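Tannase (Lactobacillus plantarum, PDB 3WA7) catalyses, as a tannase of the alpha/beta-hydrolase fold, the hydrolysis of galloyl ester bonds in tannins. Local coordinates at residues Y216-H227 with L336-A347; K262-N270 with L282-F292. All coordinates share one frame; numbering follows the deposited sequence.

Interactions 1 and 2 both belong to the long insertion between strands 199-203 and 410-414 of the central sheet, with their centres about 17 Å apart. Each is partly buried, but interaction 1 is the larger, with 946 Å² covered against 514 Å², and lies closer to the centre of the chain. It is built round a buried arginine-carboxylate pair, whereas interaction 2 joins an apolar leucine-phenylalanine cluster to hydrogen bonds from Lys262, Ser266 and Asn270 to loop backbone atoms, with no salt bridge across the segments. They meet directly through helix 209-220: Trp218 packs on Phe265, and its NE1 lies 3.0 Å from Gly288 O, a probable hydrogen bond. Helix 252-271 also meets Glu217 of interaction 1, Ser258 by a hydrogen bond to OE1 and Leu261 by packing.

Interaction 1. Residues Y216-H227 with L336-A347; sequences YEWQFNGINDWH and LKSLTRMKAVPA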
loop_
_atom_site.group_PDB
_atom_site.type_symbol
_atom_site.label_atom_id
_atom_site.label_comp_id
_atom_site.label_asym_id
_atom_site.label_seq_id
_atom_site.Cartn_x
_atom_site.Cartn_y
_atom_site.Cartn_z
ATOM N N TYR A 216 -9.100 4.328 13.638
ATOM C CA TYR A 216 -8.139 5.245 14.231
ATOM C C TYR A 216 -8.560 5.681 15.627
ATOM O O TYR A 216 -7.729 5.764 16.533
ATOM C CB TYR A 216 -7.951 6.485 13.352
ATOM C CG TYR A 216 -6.572 7.100 13.480
ATOM C CD1 TYR A 216 -5.464 6.495 12.884
ATOM C CD2 TYR A 216 -6.366 8.261 14.228
ATOM C CE1 TYR A 216 -4.180 7.027 13.029
ATOM C CE2 TYR A 216 -5.083 8.803 14.382
ATOM C CZ TYR A 216 -4.000 8.181 13.782
ATOM O OH TYR A 216 -2.734 8.702 13.934
ATOM N N GLU A 217 -9.846 5.963 15.800
ATOM C CA GLU A 217 -10.339 6.395 17.097
ATOM C C GLU A 217 -10.462 5.248 18.092
ATOM O O GLU A 217 -10.343 5.458 19.298
ATOM C CB GLU A 217 -11.662 7.140 16.936
ATOM C CG GLU A 217 -11.506 8.415 16.121
ATOM C CD GLU A 217 -10.276 9.214 16.530
ATOM O OE1 GLU A 217 -10.118 9.500 17.735
ATOM O OE2 GLU A 217 -9.463 9.560 15.649
ATOM N N TRP A 218 -10.706 4.035 17.604
ATOM C CA TRP A 218 -10.758 2.899 18.511
ATOM C C TRP A 218 -9.370 2.821 19.146
ATOM O O TRP A 218 -9.225 2.563 20.342
ATOM C CB TRP A 218 -11.028 1.594 17.758
ATOM C CG TRP A 218 -10.688 0.379 18.581
ATOM C CD1 TRP A 218 -11.427 -0.158 19.599
ATOM C CD2 TRP A 218 -9.479 -0.386 18.516
ATOM N NE1 TRP A 218 -10.748 -1.208 20.175
ATOM C CE2 TRP A 218 -9.549 -1.367 19.529
ATOM C CE3 TRP A 218 -8.338 -0.332 17.702
ATOM C CZ2 TRP A 218 -8.521 -2.291 19.753
ATOM C CZ3 TRP A 218 -7.312 -1.253 17.926
ATOM C CH2 TRP A 218 -7.414 -2.218 18.944
ATOM N N GLN A 219 -8.348 3.063 18.332
ATOM C CA GLN A 219 -6.973 3.002 18.806
ATOM C C GLN A 219 -6.505 4.198 19.633
ATOM O O GLN A 219 -5.880 4.023 20.684
ATOM C CB GLN A 219 -6.025 2.818 17.624
ATOM C CG GLN A 219 -4.559 2.687 18.030
ATOM C CD GLN A 219 -3.682 2.273 16.868
ATOM O OE1 GLN A 219 -3.983 1.306 16.171
ATOM N NE2 GLN A 219 -2.588 2.997 16.658
ATOM N N PHE A 220 -6.820 5.409 19.185
ATOM C CA PHE A 220 -6.340 6.598 19.886
ATOM C C PHE A 220 -7.305 7.395 20.756
ATOM O O PHE A 220 -6.931 8.441 21.284
ATOM C CB PHE A 220 -5.664 7.541 18.881
ATOM C CG PHE A 220 -4.337 7.036 18.374
ATOM C CD1 PHE A 220 -4.163 6.706 17.030
ATOM C CD2 PHE A 220 -3.256 6.902 19.240
ATOM C CE1 PHE A 220 -2.925 6.250 16.558
ATOM C CE2 PHE A 220 -2.016 6.447 18.777
ATOM C CZ PHE A 220 -1.853 6.123 17.434
ATOM N N ASN A 221 -8.536 6.923 20.921
ATOM C CA ASN A 221 -9.470 7.653 21.767
ATOM C C ASN A 221 -8.857 7.771 23.159
ATOM O O ASN A 221 -8.299 6.806 23.681
ATOM C CB ASN A 221 -10.812 6.928 21.853
ATOM C CG ASN A 221 -11.772 7.602 22.811
ATOM O OD1 ASN A 221 -11.987 7.129 23.929
ATOM N ND2 ASN A 221 -12.344 8.725 22.385
ATOM N N GLY A 222 -8.958 8.953 23.757
ATOM C CA GLY A 222 -8.389 9.148 25.080
ATOM C C GLY A 222 -7.057 9.872 25.021
ATOM O O GLY A 222 -6.599 10.430 26.017
ATOM N N ILE A 223 -6.425 9.843 23.853
ATOM C CA ILE A 223 -5.150 10.519 23.640
ATOM C C ILE A 223 -5.528 11.764 22.846
ATOM O O ILE A 223 -5.724 11.703 21.630
ATOM C CB ILE A 223 -4.189 9.619 22.835
ATOM C CG1 ILE A 223 -3.932 8.324 23.616
ATOM C CG2 ILE A 223 -2.884 10.357 22.560
ATOM C CD1 ILE A 223 -3.162 7.262 22.843
ATOM N N ASN A 224 -5.627 12.894 23.541
ATOM C CA ASN A 224 -6.068 14.135 22.917
ATOM C C ASN A 224 -5.065 15.073 22.262
ATOM O O ASN A 224 -5.455 16.089 21.691
ATOM C CB ASN A 224 -6.925 14.911 23.916
ATOM C CG ASN A 224 -8.089 14.087 24.427
ATOM O OD1 ASN A 224 -8.759 13.404 23.653
ATOM N ND2 ASN A 224 -8.337 14.146 25.729
ATOM N N ASP A 225 -3.780 14.761 22.346
ATOM C CA ASP A 225 -2.800 15.603 21.682
ATOM C C ASP A 225 -2.272 14.821 20.489
ATOM O O ASP A 225 -2.041 13.619 20.585
ATOM C CB ASP A 225 -1.648 15.973 22.627
ATOM C CG ASP A 225 -1.058 14.773 23.334
ATOM O OD1 ASP A 225 -1.787 14.123 24.114
ATOM O OD2 ASP A 225 0.135 14.481 23.116
ATOM N N TRP A 226 -2.122 15.492 19.353
ATOM C CA TRP A 226 -1.598 14.832 18.167
ATOM C C TRP A 226 -0.293 15.495 17.755
ATOM O O TRP A 226 -0.067 16.674 18.036
ATOM C CB TRP A 226 -2.611 14.867 17.014
ATOM C CG TRP A 226 -3.193 16.215 16.711
ATOM C CD1 TRP A 226 -4.320 16.764 17.256
ATOM C CD2 TRP A 226 -2.690 17.175 15.776
ATOM N NE1 TRP A 226 -4.550 18.007 16.714
ATOM C CE2 TRP A 226 -3.564 18.284 15.804
ATOM C CE3 TRP A 226 -1.583 17.208 14.915
ATOM C CZ2 TRP A 226 -3.366 19.416 15.004
ATOM C CZ3 TRP A 226 -1.386 18.335 14.118
ATOM C CH2 TRP A 226 -2.276 19.423 14.170
ATOM N N HIS A 227 0.564 14.731 17.088
ATOM C CA HIS A 227 1.869 15.224 16.660
ATOM C C HIS A 227 2.239 14.653 15.300
ATOM O O HIS A 227 2.161 13.446 15.092
ATOM C CB HIS A 227 2.930 14.799 17.680
ATOM C CG HIS A 227 2.576 15.140 19.092
ATOM N ND1 HIS A 227 2.876 16.360 19.661
ATOM C CD2 HIS A 227 1.889 14.447 20.030
ATOM C CE1 HIS A 227 2.388 16.402 20.888
ATOM N NE2 HIS A 227 1.784 15.254 21.136
ATOM N N LEU A 336 0.278 3.007 23.333
ATOM C CA LEU A 336 -0.269 3.961 22.375
ATOM C C LEU A 336 -0.029 5.407 22.787
ATOM O O LEU A 336 0.274 6.255 21.946
ATOM C CB LEU A 336 -1.764 3.694 22.174
ATOM C CG LEU A 336 -2.000 2.319 21.541
ATOM C CD1 LEU A 336 -3.477 1.976 21.550
ATOM C CD2 LEU A 336 -1.440 2.312 20.116
ATOM N N LYS A 337 -0.159 5.692 24.080
ATOM C CA LYS A 337 0.072 7.047 24.567
ATOM C C LYS A 337 1.548 7.395 24.382
ATOM O O LYS A 337 1.899 8.527 24.040
ATOM C CB LYS A 337 -0.309 7.148 26.047
ATOM C CG LYS A 337 -0.078 8.521 26.659
ATOM C CD LYS A 337 -0.516 8.550 28.119
ATOM C CE LYS A 337 -0.268 9.916 28.742
ATOM N NZ LYS A 337 -0.638 9.944 30.189
ATOM N N SER A 338 2.406 6.406 24.607
ATOM C CA SER A 338 3.847 6.576 24.474
ATOM C C SER A 338 4.224 6.781 23.006
ATOM O O SER A 338 5.062 7.616 22.677
ATOM C CB SER A 338 4.568 5.343 25.038
ATOM O OG SER A 338 5.974 5.504 25.010
ATOM N N LEU A 339 3.582 6.020 22.127
ATOM C CA LEU A 339 3.836 6.106 20.692
ATOM C C LEU A 339 3.360 7.443 20.115
ATOM O O LEU A 339 3.998 8.009 19.222
ATOM C CB LEU A 339 3.123 4.955 19.982
ATOM C CG LEU A 339 3.287 4.875 18.465
ATOM C CD1 LEU A 339 4.766 4.781 18.102
ATOM C CD2 LEU A 339 2.524 3.667 17.951
ATOM N N THR A 340 2.235 7.914 20.649
ATOM C CA THR A 340 1.556 9.165 20.287
ATOM C C THR A 340 0.630 9.097 19.076
ATOM O O THR A 340 0.832 8.318 18.135
ATOM C CB THR A 340 2.537 10.362 20.059
ATOM O OG1 THR A 340 3.179 10.239 18.784
ATOM C CG2 THR A 340 3.584 10.421 21.166
ATOM N N ARG A 341 -0.406 9.925 19.130
ATOM C CA ARG A 341 -1.388 10.043 18.064
ATOM C C ARG A 341 -0.797 10.975 17.013
ATOM O O ARG A 341 -0.186 11.988 17.348
ATOM C CB ARG A 341 -2.686 10.643 18.620
ATOM C CG ARG A 341 -3.663 11.135 17.557
ATOM C CD ARG A 341 -4.706 12.070 18.161
ATOM N NE ARG A 341 -5.785 11.364 18.847
ATOM C CZ ARG A 341 -6.855 10.856 18.240
ATOM N NH1 ARG A 341 -6.997 10.972 16.925
ATOM N NH2 ARG A 341 -7.791 10.240 18.950
HETATM N N MSE A 342 -0.985 10.635 15.744
HETATM C CA MSE A 342 -0.461 11.448 14.656
HETATM C C MSE A 342 -1.515 12.372 14.059
HETATM O O MSE A 342 -1.310 13.581 13.957
HETATM C CB MSE A 342 0.085 10.545 13.550
HETATM C CG MSE A 342 0.671 11.294 12.374
HETATM SE SE MSE A 342 1.016 10.112 10.896
HETATM C CE MSE A 342 0.937 11.403 9.466
ATOM N N LYS A 343 -2.645 11.789 13.673
ATOM C CA LYS A 343 -3.728 12.535 13.039
ATOM C C LYS A 343 -4.867 12.945 13.966
ATOM O O LYS A 343 -5.122 12.302 14.985
ATOM C CB LYS A 343 -4.285 11.709 11.878
ATOM C CG LYS A 343 -3.236 11.360 10.830
ATOM C CD LYS A 343 -3.789 10.424 9.772
ATOM C CE LYS A 343 -2.753 10.149 8.690
ATOM N NZ LYS A 343 -3.285 9.245 7.630
ATOM N N ALA A 344 -5.550 14.023 13.588
ATOM C CA ALA A 344 -6.680 14.542 14.353
ATOM C C ALA A 344 -7.945 13.747 14.032
ATOM O O ALA A 344 -7.864 12.633 13.515
ATOM C CB ALA A 344 -6.888 16.021 14.039
ATOM N N VAL A 345 -9.108 14.326 14.321
ATOM C CA VAL A 345 -10.380 13.641 14.094
ATOM C C VAL A 345 -11.356 14.417 13.203
ATOM O O VAL A 345 -11.647 15.584 13.464
ATOM C CB VAL A 345 -11.088 13.366 15.446
ATOM C CG1 VAL A 345 -12.327 12.509 15.229
ATOM C CG2 VAL A 345 -10.127 12.691 16.407
ATOM N N PRO A 346 -11.852 13.789 12.122
ATOM C CA PRO A 346 -11.554 12.420 11.687
ATOM C C PRO A 346 -10.162 12.419 11.059
ATOM O O PRO A 346 -9.740 13.424 10.487
ATOM C CB PRO A 346 -12.647 12.134 10.656
ATOM C CG PRO A 346 -13.774 13.043 11.072
ATOM C CD PRO A 346 -13.038 14.306 11.415
ATOM N N ALA A 347 -9.453 11.300 11.160
ATOM C CA ALA A 347 -8.103 11.210 10.612
ATOM C C ALA A 347 -8.042 11.126 9.088
ATOM O O ALA A 347 -7.045 11.529 8.483
ATOM C CB ALA A 347 -7.371 10.007 11.222
HETATM O O HOH W 1 -10.362 9.459 13.028
HETATM O O HOH W 2 -0.252 11.841 21.308
#
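The backbones run close where Trp226 and His227 pass Arg341 and Met342: His227 N donates to Arg341 O (2.9 Å), and Met342 CA makes a CA-H...O contact with His227 O. From here the side chain of Arg341 reaches back to the end of helix 209-220, its chain bent at chi3 (-80°) to present the guanidinium end-on to Glu217. NH2 meets OE1 at 2.7 Å and NH1 meets OE2 at 3.1 Å, the two flat groups being nearly coplanar (15°); OE1 is also hydrogen-bonded to Ser258 OG. NE binds Ile223 O at 2.8 Å, while NH1 also donates to Lys343 O, so every guanidinium nitrogen is engaged; Phe220 CB lies over one face. Both segments belong to the insertion between strands 199-203 and 410-414, a site where alpha/beta-hydrolases commonly carry a lid, and this ion pair ties its helix 209-220 to the irregular chain after helix 332-339. Tyr216 OH accepts from Lys343 N (3.1 Å) and, less straight, from Met342 N, and also bonds Arg420 O. Its ring is sandwiched between Phe220 CD1 and Ala347 CB. Arg341 CA sits over the Phe220 ring, 3.9 Å from its centroid, and Ala344 CB covers the five-membered ring of Trp226.

Interaction 2. Residues K262-N270 with L282-F292; sequences KAQFSTYLN and LTLNEAGMGSF
The Phe292 ring carries Leu269 CD2 over the centre of one face, 3.8 Å from the centroid and only 5° off the ring normal, a CH-pi contact. Phe265 has Leu269 CB over one face and Phe292 CE2 at its edge, 4.4 Å from Phe265 CE2. The cluster joins helix 252-271 to the start of helix 291-309, so that two successive helices and the loop between them pack together within the insertion of the alpha/beta-hydrolase fold. Leu269 reaches the ring because CG stands opposite its backbone N (chi1 -172°), with CD1 lying against Phe292 CB. Leu284 completes the apolar group from the loop: its CD1 lies 3.6 Å from Phe265 CD2 and also touches Leu269 CG. Outside the two segments, Ala425 and Ile428 of helix 425-436 touch Phe292.

The amide of Asn270 binds both polar backbone atoms of Leu284. OD1 accepts from Leu284 N at 2.8 Å on an in-plane lone pair, and ND2 donates to Leu284 O at 3.0 Å, with the acceptor close to the amide plane. With a leucine in place of Asn270, Leu284 N and O would probably lose these mates and the loop one of its polar ties to the helix. One turn earlier, Ser266 OG donates to Asn285 O, and Lys262 NZ reaches Ala287 O from above the carbonyl plane, each in the conformer described. Asn285 itself forms an Asx turn: its OD1 accepts from Ala287 N and, from the opposite face of the amide plane, from Met289 N at 3.1 Å.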
loop_
_atom_site.group_PDB
_atom_site.type_symbol
_atom_site.label_atom_id
_atom_site.label_comp_id
_atom_site.label_asym_id
_atom_site.label_seq_id
_atom_site.Cartn_x
_atom_site.Cartn_y
_atom_site.Cartn_z
ATOM N N LYS A 262 -15.124 5.555 17.846
ATOM C CA LYS A 262 -14.607 4.368 18.518
ATOM C C LYS A 262 -15.734 3.379 18.795
ATOM O O LYS A 262 -15.595 2.179 18.559
ATOM C CB LYS A 262 -13.924 4.749 19.834
ATOM C CG LYS A 262 -13.604 3.554 20.728
ATOM C CD LYS A 262 -12.658 3.936 21.860
ATOM C CE LYS A 262 -12.356 2.733 22.742
ATOM N NZ LYS A 262 -13.758 2.547 23.603
ATOM N N ALA A 263 -16.851 3.888 19.303
ATOM C CA ALA A 263 -17.995 3.038 19.608
ATOM C C ALA A 263 -18.494 2.326 18.355
ATOM O O ALA A 263 -18.796 1.132 18.386
ATOM C CB ALA A 263 -19.119 3.876 20.212
ATOM N N GLN A 264 -18.583 3.056 17.250
ATOM C CA GLN A 264 -19.063 2.457 16.017
ATOM C C GLN A 264 -18.099 1.427 15.431
ATOM O O GLN A 264 -18.518 0.526 14.704
ATOM C CB GLN A 264 -19.399 3.547 14.998
ATOM C CG GLN A 264 -20.694 4.293 15.325
ATOM C CD GLN A 264 -21.865 3.352 15.579
ATOM O OE1 GLN A 264 -22.095 2.907 16.707
ATOM N NE2 GLN A 264 -22.603 3.033 14.523
ATOM N N PHE A 265 -16.814 1.538 15.754
ATOM C CA PHE A 265 -15.859 0.563 15.245
ATOM C C PHE A 265 -16.195 -0.833 15.773
ATOM O O PHE A 265 -15.969 -1.827 15.087
ATOM C CB PHE A 265 -14.422 0.917 15.650
ATOM C CG PHE A 265 -13.388 -0.007 15.062
ATOM C CD1 PHE A 265 -13.180 -0.051 13.685
ATOM C CD2 PHE A 265 -12.628 -0.840 15.882
ATOM C CE1 PHE A 265 -12.233 -0.909 13.131
ATOM C CE2 PHE A 265 -11.676 -1.705 15.340
ATOM C CZ PHE A 265 -11.480 -1.737 13.955
ATOM N N SER A 266 -16.727 -0.919 16.992
ATOM C CA SER A 266 -17.071 -2.231 17.544
ATOM C C SER A 266 -18.098 -2.916 16.654
ATOM O O SER A 266 -17.994 -4.106 16.366
ATOM C CB SER A 266 -17.625 -2.108 18.969
ATOM O OG SER A 266 -16.633 -1.646 19.867
ATOM N N THR A 267 -19.091 -2.157 16.209
ATOM C CA THR A 267 -20.123 -2.716 15.352
ATOM C C THR A 267 -19.541 -3.144 14.011
ATOM O O THR A 267 -19.835 -4.230 13.515
ATOM C CB THR A 267 -21.249 -1.700 15.130
ATOM O OG1 THR A 267 -21.830 -1.375 16.399
ATOM C CG2 THR A 267 -22.325 -2.278 14.217
ATOM N N TYR A 268 -18.719 -2.281 13.427
ATOM C CA TYR A 268 -18.085 -2.588 12.154
ATOM C C TYR A 268 -17.215 -3.839 12.283
ATOM O O TYR A 268 -17.331 -4.782 11.498
ATOM C CB TYR A 268 -17.210 -1.417 11.697
ATOM C CG TYR A 268 -16.315 -1.785 10.535
ATOM C CD1 TYR A 268 -16.851 -2.094 9.286
ATOM C CD2 TYR A 268 -14.933 -1.884 10.702
ATOM C CE1 TYR A 268 -16.032 -2.498 8.229
ATOM C CE2 TYR A 268 -14.108 -2.286 9.656
ATOM C CZ TYR A 268 -14.663 -2.591 8.423
ATOM O OH TYR A 268 -13.847 -2.989 7.385
ATOM N N LEU A 269 -16.336 -3.839 13.278
ATOM C CA LEU A 269 -15.443 -4.971 13.492
ATOM C C LEU A 269 -16.227 -6.267 13.695
ATOM O O LEU A 269 -15.952 -7.278 13.044
ATOM C CB LEU A 269 -14.531 -4.695 14.695
ATOM C CG LEU A 269 -13.370 -5.648 15.027
ATOM C CD1 LEU A 269 -13.886 -6.895 15.732
ATOM C CD2 LEU A 269 -12.610 -5.998 13.751
ATOM N N ASN A 270 -17.215 -6.240 14.581
ATOM C CA ASN A 270 -17.997 -7.442 14.843
ATOM C C ASN A 270 -18.712 -7.996 13.614
ATOM O O ASN A 270 -18.764 -9.210 13.419
ATOM C CB ASN A 270 -19.023 -7.184 15.951
ATOM C CG ASN A 270 -18.374 -6.965 17.302
ATOM O OD1 ASN A 270 -17.194 -7.263 17.491
ATOM N ND2 ASN A 270 -19.147 -6.451 18.258
ATOM N N LEU A 282 -14.035 -13.153 16.165
ATOM C CA LEU A 282 -13.331 -12.118 16.919
ATOM C C LEU A 282 -14.264 -10.929 17.085
ATOM O O LEU A 282 -14.944 -10.529 16.135
ATOM C CB LEU A 282 -12.064 -11.679 16.181
ATOM C CG LEU A 282 -10.984 -12.752 16.028
ATOM C CD1 LEU A 282 -9.819 -12.190 15.227
ATOM C CD2 LEU A 282 -10.513 -13.206 17.404
ATOM N N THR A 283 -14.293 -10.354 18.284
ATOM C CA THR A 283 -15.185 -9.229 18.547
ATOM C C THR A 283 -14.611 -8.163 19.472
ATOM O O THR A 283 -13.512 -8.297 20.018
ATOM C CB THR A 283 -16.504 -9.712 19.200
ATOM O OG1 THR A 283 -16.204 -10.335 20.454
ATOM C CG2 THR A 283 -17.230 -10.711 18.307
ATOM N N LEU A 284 -15.386 -7.097 19.629
ATOM C CA LEU A 284 -15.052 -5.989 20.510
ATOM C C LEU A 284 -16.346 -5.633 21.223
ATOM O O LEU A 284 -17.422 -5.704 20.626
ATOM C CB LEU A 284 -14.574 -4.772 19.719
ATOM C CG LEU A 284 -13.179 -4.832 19.096
ATOM C CD1 LEU A 284 -12.930 -3.557 18.294
ATOM C CD2 LEU A 284 -12.131 -4.997 20.191
ATOM N N ASN A 285 -16.260 -5.267 22.495
ATOM C CA ASN A 285 -17.474 -4.895 23.203
ATOM C C ASN A 285 -17.682 -3.400 23.045
ATOM O O ASN A 285 -16.940 -2.731 22.325
ATOM C CB ASN A 285 -17.403 -5.266 24.690
ATOM C CG ASN A 285 -16.315 -4.520 25.434
ATOM O OD1 ASN A 285 -15.873 -3.449 25.013
ATOM N ND2 ASN A 285 -15.893 -5.075 26.564
ATOM N N GLU A 286 -18.693 -2.879 23.726
ATOM C CA GLU A 286 -19.014 -1.465 23.645
ATOM C C GLU A 286 -17.874 -0.534 24.060
ATOM O O GLU A 286 -17.835 0.620 23.637
ATOM C CB GLU A 286 -20.279 -1.189 24.474
ATOM C CG GLU A 286 -20.648 0.278 24.606
ATOM C CD GLU A 286 -20.037 0.929 25.833
ATOM O OE1 GLU A 286 -20.275 2.137 26.046
ATOM O OE2 GLU A 286 -19.324 0.235 26.588
ATOM N N ALA A 287 -16.938 -1.033 24.861
ATOM C CA ALA A 287 -15.822 -0.208 25.329
ATOM C C ALA A 287 -14.524 -0.364 24.533
ATOM O O ALA A 287 -13.497 0.207 24.896
ATOM C CB ALA A 287 -15.560 -0.492 26.805
ATOM N N GLY A 288 -14.565 -1.132 23.450
ATOM C CA GLY A 288 -13.368 -1.317 22.648
ATOM C C GLY A 288 -12.448 -2.399 23.184
ATOM O O GLY A 288 -11.291 -2.502 22.777
HETATM N N MSE A 289 -12.965 -3.204 24.108
HETATM C CA MSE A 289 -12.200 -4.301 24.700
HETATM C C MSE A 289 -12.700 -5.605 24.090
HETATM O O MSE A 289 -13.782 -5.645 23.505
HETATM C CB MSE A 289 -12.420 -4.357 26.215
HETATM C CG MSE A 289 -12.190 -3.050 26.953
HETATM SE SE MSE A 289 -10.393 -2.377 26.771
HETATM C CE MSE A 289 -9.455 -3.690 27.824
ATOM N N GLY A 290 -11.921 -6.672 24.221
ATOM C CA GLY A 290 -12.372 -7.939 23.676
ATOM C C GLY A 290 -11.329 -8.768 22.959
ATOM O O GLY A 290 -10.150 -8.412 22.906
ATOM N N SER A 291 -11.776 -9.881 22.388
ATOM C CA SER A 291 -10.875 -10.788 21.694
ATOM C C SER A 291 -10.072 -10.133 20.577
ATOM O O SER A 291 -8.899 -10.461 20.387
ATOM C CB SER A 291 -11.652 -11.993 21.158
ATOM O OG SER A 291 -12.781 -11.596 20.406
ATOM N N PHE A 292 -10.676 -9.203 19.841
ATOM C CA PHE A 292 -9.931 -8.549 18.772
ATOM C C PHE A 292 -8.843 -7.652 19.350
ATOM O O PHE A 292 -7.738 -7.584 18.812
ATOM C CB PHE A 292 -10.838 -7.705 17.877
ATOM C CG PHE A 292 -10.110 -7.080 16.719
ATOM C CD1 PHE A 292 -9.714 -7.855 15.629
ATOM C CD2 PHE A 292 -9.770 -5.734 16.740
ATOM C CE1 PHE A 292 -8.988 -7.293 14.580
ATOM C CE2 PHE A 292 -9.043 -5.162 15.694
ATOM C CZ PHE A 292 -8.651 -5.941 14.615
HETATM O O HOH W 3 -14.902 -9.859 13.526
HETATM O O HOH W 4 -17.653 -11.260 14.845
#